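Side-chain contact in ATP phosphoribosyltransferase (Thermotoga maritima, PDB 1O63), which probably catalyses the condensation of ATP with 5-phosphoribose 1-diphosphate to phosphoribosyl-ATP, the first step of histidine biosynthesis: residues Q78-P83 against E193-V198. Sequence-based numbering, arbitrary orientation.
Sequences QPFFIP and EKLQEV
Phe80 meets Gln196 where the loop 78-80, running into strand 81-94, passes helix 185-204. The backbones stay well apart: Phe80 CA and Gln196 CA, the nearest pair, are 7.4 Å from each other. Side chains therefore make the contact, and Phe80 carries most of it. Its CB points toward the helix, and with CG between the backbone N and the carbonyl carbon the ring reaches out to the helix. Gln196 lies over one face of the ring. Its CB stands 3.7 Å from the centroid of the Phe80 ring, only 8° off the normal, a CH-pi contact. CG anti to the backbone N (chi1 -170°) and an extended chain beyond it lay the glutamine along the ring, from near Phe80 CZ back toward Phe80 CB. Its amide lies flat over the CG-CB end of Phe80, with ring and amide planes 7° apart and stacked. There Gln196 NE2 is 3.5 Å from Phe80 CB. Leu195 comes to the ring edge, near its plane, with its CG 4.1 Å from Phe80 CZ. Gln196 NE2 also donates to a water at 2.9 Å, and this water gives a weak bond to Phe81 O. Pro79 packs against Leu192 and Ile82 against Ile199, along the same helix. Leu195 also touches Thr23 of helix 13-23. An alanine in place of Phe80 would probably open a gap beside Leu195 and leave the Gln196 chain without its flat support, freer to turn. The contact thus joins the loop that leads into strand 81-94 to the C-terminal helix mainly by dispersion and CH-pi packing. The glutamine packs as an apolar and a polar group at once: its methylenes and amide plane lie on the aromatic face, while its amide nitrogen donates one hydrogen bond to water.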
loop_
_atom_site.group_PDB
_atom_site.type_symbol
_atom_site.label_atom_id
_atom_site.label_comp_id
_atom_site.label_asym_id
_atom_site.label_seq_id
_atom_site.Cartn_x
_atom_site.Cartn_y
_atom_site.Cartn_z
ATOM N N GLN A 78 -1.354 -10.657 22.532
ATOM C CA GLN A 78 -2.146 -11.624 21.784
ATOM C C GLN A 78 -2.786 -12.584 22.789
ATOM O O GLN A 78 -2.039 -13.402 23.361
ATOM C CB GLN A 78 -1.262 -12.449 20.828
ATOM C CG GLN A 78 -0.740 -11.686 19.626
ATOM C CD GLN A 78 -0.084 -12.607 18.592
ATOM O OE1 GLN A 78 -0.647 -13.651 18.200
ATOM N NE2 GLN A 78 1.092 -12.202 18.164
ATOM N N PRO A 79 -4.075 -12.461 23.061
ATOM C CA PRO A 79 -4.699 -13.243 24.106
ATOM C C PRO A 79 -4.775 -14.713 23.749
ATOM O O PRO A 79 -4.695 -15.563 24.629
ATOM C CB PRO A 79 -6.088 -12.628 24.275
ATOM C CG PRO A 79 -6.338 -11.947 22.946
ATOM C CD PRO A 79 -4.988 -11.411 22.555
ATOM N N PHE A 80 -4.982 -15.025 22.468
ATOM C CA PHE A 80 -5.086 -16.435 22.075
ATOM C C PHE A 80 -4.754 -16.641 20.608
ATOM O O PHE A 80 -4.583 -15.689 19.841
ATOM C CB PHE A 80 -6.459 -16.982 22.440
ATOM C CG PHE A 80 -7.630 -16.316 21.791
ATOM C CD1 PHE A 80 -8.078 -16.723 20.542
ATOM C CD2 PHE A 80 -8.312 -15.290 22.432
ATOM C CE1 PHE A 80 -9.169 -16.129 19.938
ATOM C CE2 PHE A 80 -9.402 -14.693 21.838
ATOM C CZ PHE A 80 -9.838 -15.101 20.603
ATOM N N PHE A 81 -4.752 -17.909 20.207
ATOM C CA PHE A 81 -4.398 -18.351 18.861
ATOM C C PHE A 81 -5.569 -18.603 17.944
ATOM O O PHE A 81 -6.495 -19.348 18.255
ATOM C CB PHE A 81 -3.591 -19.671 19.047
ATOM C CG PHE A 81 -3.049 -20.291 17.798
ATOM C CD1 PHE A 81 -3.805 -21.177 17.048
ATOM C CD2 PHE A 81 -1.747 -20.038 17.387
ATOM C CE1 PHE A 81 -3.297 -21.757 15.899
ATOM C CE2 PHE A 81 -1.234 -20.626 16.255
ATOM C CZ PHE A 81 -2.009 -21.488 15.502
ATOM N N ILE A 82 -5.540 -18.054 16.724
ATOM C CA ILE A 82 -6.626 -18.309 15.750
ATOM C C ILE A 82 -6.102 -19.257 14.679
ATOM O O ILE A 82 -5.257 -18.909 13.856
ATOM C CB ILE A 82 -7.141 -17.003 15.156
ATOM C CG1 ILE A 82 -7.623 -16.064 16.280
ATOM C CG2 ILE A 82 -8.279 -17.268 14.163
ATOM C CD1 ILE A 82 -7.954 -14.656 15.796
ATOM N N PRO A 83 -6.531 -20.516 14.726
ATOM C CA PRO A 83 -6.045 -21.596 13.929
ATOM C C PRO A 83 -5.852 -21.499 12.448
ATOM O O PRO A 83 -4.799 -21.932 11.909
ATOM C CB PRO A 83 -7.054 -22.742 14.239
ATOM C CG PRO A 83 -7.513 -22.459 15.611
ATOM C CD PRO A 83 -7.512 -20.976 15.769
ATOM N N GLU A 193 -13.339 -14.072 26.018
ATOM C CA GLU A 193 -13.794 -15.421 26.330
ATOM C C GLU A 193 -14.853 -15.886 25.332
ATOM O O GLU A 193 -14.733 -16.989 24.814
ATOM C CB GLU A 193 -14.402 -15.514 27.729
ATOM C CG GLU A 193 -13.447 -15.363 28.886
ATOM C CD GLU A 193 -14.067 -15.769 30.211
ATOM O OE1 GLU A 193 -14.804 -16.779 30.243
ATOM O OE2 GLU A 193 -13.829 -15.073 31.222
ATOM N N LYS A 194 -15.897 -15.095 25.128
ATOM C CA LYS A 194 -16.914 -15.430 24.147
ATOM C C LYS A 194 -16.324 -15.621 22.748
ATOM O O LYS A 194 -16.697 -16.545 22.024
ATOM C CB LYS A 194 -17.980 -14.341 24.075
ATOM C CG LYS A 194 -18.765 -14.126 25.349
ATOM C CD LYS A 194 -19.849 -13.067 25.146
ATOM C CE LYS A 194 -20.852 -13.512 24.102
ATOM N NZ LYS A 194 -22.220 -12.996 24.388
ATOM N N LEU A 195 -15.417 -14.727 22.358
ATOM C CA LEU A 195 -14.816 -14.782 21.029
ATOM C C LEU A 195 -13.962 -16.011 20.825
ATOM O O LEU A 195 -14.097 -16.695 19.795
ATOM C CB LEU A 195 -14.016 -13.494 20.800
ATOM C CG LEU A 195 -13.360 -13.302 19.441
ATOM C CD1 LEU A 195 -14.420 -13.131 18.361
ATOM C CD2 LEU A 195 -12.423 -12.083 19.488
ATOM N N GLN A 196 -13.129 -16.401 21.795
ATOM C CA GLN A 196 -12.330 -17.625 21.640
ATOM C C GLN A 196 -13.220 -18.858 21.490
ATOM O O GLN A 196 -12.930 -19.753 20.682
ATOM C CB GLN A 196 -11.338 -17.790 22.781
ATOM C CG GLN A 196 -10.292 -18.890 22.608
ATOM C CD GLN A 196 -9.279 -18.899 23.731
ATOM O OE1 GLN A 196 -9.454 -18.189 24.730
ATOM N NE2 GLN A 196 -8.225 -19.699 23.636
ATOM N N GLU A 197 -14.302 -18.949 22.273
ATOM C CA GLU A 197 -15.249 -20.054 22.127
ATOM C C GLU A 197 -15.751 -20.150 20.673
ATOM O O GLU A 197 -15.727 -21.195 20.054
ATOM C CB GLU A 197 -16.504 -19.803 22.986
ATOM C CG GLU A 197 -16.511 -20.396 24.349
ATOM C CD GLU A 197 -17.841 -20.323 25.080
ATOM O OE1 GLU A 197 -18.015 -21.094 26.046
ATOM O OE2 GLU A 197 -18.710 -19.501 24.729
ATOM N N VAL A 198 -16.245 -19.032 20.174
ATOM C CA VAL A 198 -16.791 -18.956 18.809
ATOM C C VAL A 198 -15.712 -19.295 17.792
ATOM O O VAL A 198 -15.855 -20.159 16.919
ATOM C CB VAL A 198 -17.339 -17.534 18.575
ATOM C CG1 VAL A 198 -17.580 -17.231 17.113
ATOM C CG2 VAL A 198 -18.606 -17.318 19.403
HETATM O O HOH W 1 -7.797 -20.791 21.008
#